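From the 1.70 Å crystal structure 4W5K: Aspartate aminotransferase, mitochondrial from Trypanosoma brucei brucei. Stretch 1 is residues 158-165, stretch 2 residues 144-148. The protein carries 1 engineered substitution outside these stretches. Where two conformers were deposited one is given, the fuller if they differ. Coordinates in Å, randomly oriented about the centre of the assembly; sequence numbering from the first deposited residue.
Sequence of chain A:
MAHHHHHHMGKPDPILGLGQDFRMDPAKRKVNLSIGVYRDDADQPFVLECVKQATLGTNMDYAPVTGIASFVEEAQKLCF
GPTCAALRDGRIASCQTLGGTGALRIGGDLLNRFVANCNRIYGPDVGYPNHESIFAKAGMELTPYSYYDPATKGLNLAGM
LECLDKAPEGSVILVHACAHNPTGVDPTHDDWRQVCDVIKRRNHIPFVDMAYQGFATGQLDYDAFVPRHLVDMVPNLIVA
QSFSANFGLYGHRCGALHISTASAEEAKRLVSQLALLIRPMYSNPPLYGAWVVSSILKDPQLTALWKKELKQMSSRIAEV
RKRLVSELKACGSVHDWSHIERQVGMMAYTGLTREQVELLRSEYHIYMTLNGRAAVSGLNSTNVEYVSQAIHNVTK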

# COMPACT_ATOMS: atom_id res chain seq x y z
N ALA A 158 3.28 8.68 37.22
CA ALA A 158 3.59 10.04 37.69
C ALA A 158 4.47 10.76 36.66
O ALA A 158 4.27 11.94 36.35
CB ALA A 158 4.26 10.00 39.05
N GLY A 159 5.44 10.02 36.12
CA GLY A 159 6.35 10.57 35.12
C GLY A 159 5.64 10.92 33.83
O GLY A 159 5.86 11.99 33.26
N MET A 160 4.79 10.01 33.37
CA MET A 160 3.98 10.26 32.18
C MET A 160 3.13 11.52 32.33
O MET A 160 3.14 12.41 31.46
CB MET A 160 3.07 9.08 31.90
CG MET A 160 2.23 9.26 30.65
SD MET A 160 1.35 7.72 30.33
CE MET A 160 0.52 8.11 28.79
N LEU A 161 2.41 11.60 33.45
CA LEU A 161 1.53 12.74 33.70
C LEU A 161 2.32 14.06 33.75
O LEU A 161 1.90 15.05 33.15
CB LEU A 161 0.75 12.55 35.00
CG LEU A 161 -0.26 11.40 35.03
CD1 LEU A 161 -0.86 11.27 36.42
CD2 LEU A 161 -1.34 11.60 33.99
N GLU A 162 3.48 14.06 34.40
CA GLU A 162 4.28 15.28 34.50
C GLU A 162 4.81 15.71 33.14
O GLU A 162 4.86 16.90 32.83
CB GLU A 162 5.45 15.13 35.47
CG GLU A 162 6.09 16.47 35.79
CD GLU A 162 7.50 16.38 36.35
OE1 GLU A 162 7.98 15.25 36.59
OE2 GLU A 162 8.12 17.44 36.55
N CYS A 163 5.25 14.74 32.34
CA CYS A 163 5.75 15.05 31.01
C CYS A 163 4.64 15.65 30.15
O CYS A 163 4.87 16.64 29.43
CB CYS A 163 6.31 13.79 30.32
SG CYS A 163 7.95 13.32 30.97
N LEU A 164 3.44 15.08 30.22
CA LEU A 164 2.32 15.60 29.42
C LEU A 164 1.93 16.99 29.92
O LEU A 164 1.59 17.86 29.13
CB LEU A 164 1.12 14.65 29.45
CG LEU A 164 1.34 13.27 28.78
CD1 LEU A 164 0.06 12.42 28.75
CD2 LEU A 164 1.93 13.40 27.40
N ASP A 165 1.99 17.21 31.23
CA ASP A 165 1.63 18.51 31.76
C ASP A 165 2.61 19.59 31.31
O ASP A 165 2.21 20.74 31.10
CB ASP A 165 1.55 18.47 33.29
CG ASP A 165 0.91 19.71 33.85
OD1 ASP A 165 -0.23 20.03 33.43
OD2 ASP A 165 1.55 20.37 34.69
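Stretch 2 (144-148) PYSYY

Residues 144-148 leave the end of a strand and pass over one flank of the helix that contains residues 158-165. Pro144 and Tyr145 are extended (phi/psi -81/154° and -120/150°) and belong to the strand; the chain then turns through Ser146 (-56/136°) and Tyr147 (-154/-62°) before Tyr148 returns to an extended conformation out of reach of the helix. Stretch 1 is helical throughout, with successive i to i-4 backbone hydrogen bonds, such as that from Cys163 N to Gly159 O at 3.0 Å. The register runs against the sequence: Tyr145 CA lies 5.6 Å from Cys163 CA, whereas Ser146 CA lies 4.7 Å from Met160 CA, so the segment moves toward the earlier helical turn as it advances. Together the two stretches bury 316 Å².

Met160 and Tyr145 contribute most to this surface. The Met160 side chain is fully extended, with all three chi angles t, and this carries its sulfur and terminal methyl to where both tyrosine rings are within reach. Its CE lies 3.9 Å from Tyr145 CE1, in an oblique approach to that ring, while its SD meets Tyr147 at the ring edge, 3.8 Å from CD1. Tyr145 directs its CA-to-CB bond toward the helix and, with chi1 in the p well, lays its ring along the buried side chains of Met160 and Leu164. Leu164 CD2 reaches Tyr145 CD2 at 4.1 Å, also obliquely, and Cys163 CB packs against Tyr145 CB at 3.6 Å. The ring is thus in contact with residues one helical turn apart.

Ser146 brings the backbones together. Its amide N donates a hydrogen bond to Cys163 SG, 3.4 Å away, and the N-H...S angle of 176° makes the bond nearly linear. The m rotamer of Cys163 places the sulfur where it can accept this hydrogen bond; Ser146 OG is also 3.4 Å from the same SG. Ser146 O, in turn, comes within 3.1 Å of Met160 CA, but its 3.4 Å approach to Met160 N has too poor an angle for a hydrogen bond. Such close passage depends on Gly159, whose C is 3.5 Å from Ser146 CB. A CB modelled at Gly159 would point toward the segment and fall only 2.9 Å from Ser146 CB, a clash. Ala158, Leu161, Glu162 and Asp165 make no contact with the segment, leaving the interface to Gly159, Met160, Cys163 and Leu164.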

# COMPACT_ATOMS: atom_id res chain seq x y z
N PRO A 144 10.49 11.89 23.49
CA PRO A 144 9.89 11.00 24.50
C PRO A 144 9.12 11.65 25.65
O PRO A 144 9.39 12.80 26.03
CB PRO A 144 11.12 10.27 25.06
CG PRO A 144 12.21 11.28 24.94
CD PRO A 144 11.96 11.92 23.59
N TYR A 145 8.17 10.89 26.20
CA TYR A 145 7.64 11.13 27.55
C TYR A 145 7.90 9.91 28.42
O TYR A 145 7.94 8.78 27.92
CB TYR A 145 6.13 11.47 27.55
CG TYR A 145 5.18 10.48 26.88
CD1 TYR A 145 4.82 9.29 27.51
CD2 TYR A 145 4.59 10.77 25.66
CE1 TYR A 145 3.92 8.39 26.91
CE2 TYR A 145 3.69 9.88 25.05
CZ TYR A 145 3.36 8.71 25.67
OH TYR A 145 2.48 7.84 25.08
N SER A 146 8.07 10.15 29.71
CA SER A 146 8.27 9.07 30.66
C SER A 146 7.12 8.08 30.59
O SER A 146 5.95 8.47 30.51
CB SER A 146 8.41 9.62 32.08
OG SER A 146 9.51 10.50 32.19
N TYR A 147 7.44 6.79 30.59
CA TYR A 147 6.41 5.77 30.42
C TYR A 147 6.84 4.47 31.06
O TYR A 147 6.21 3.99 32.00
CB TYR A 147 6.08 5.54 28.93
CG TYR A 147 4.94 4.58 28.72
CD1 TYR A 147 3.62 5.00 28.87
CD2 TYR A 147 5.18 3.24 28.40
CE1 TYR A 147 2.57 4.12 28.70
CE2 TYR A 147 4.12 2.34 28.23
CZ TYR A 147 2.82 2.79 28.39
OH TYR A 147 1.75 1.95 28.21
N TYR A 148 7.93 3.90 30.56
CA TYR A 148 8.39 2.59 31.07
C TYR A 148 9.36 2.72 32.24
O TYR A 148 10.30 3.53 32.22
CB TYR A 148 9.04 1.79 29.94
CG TYR A 148 9.57 0.43 30.35
CD1 TYR A 148 8.71 -0.63 30.57
CD2 TYR A 148 10.93 0.21 30.49
CE1 TYR A 148 9.19 -1.89 30.93
CE2 TYR A 148 11.42 -1.02 30.83
CZ TYR A 148 10.54 -2.08 31.06
OH TYR A 148 11.02 -3.32 31.42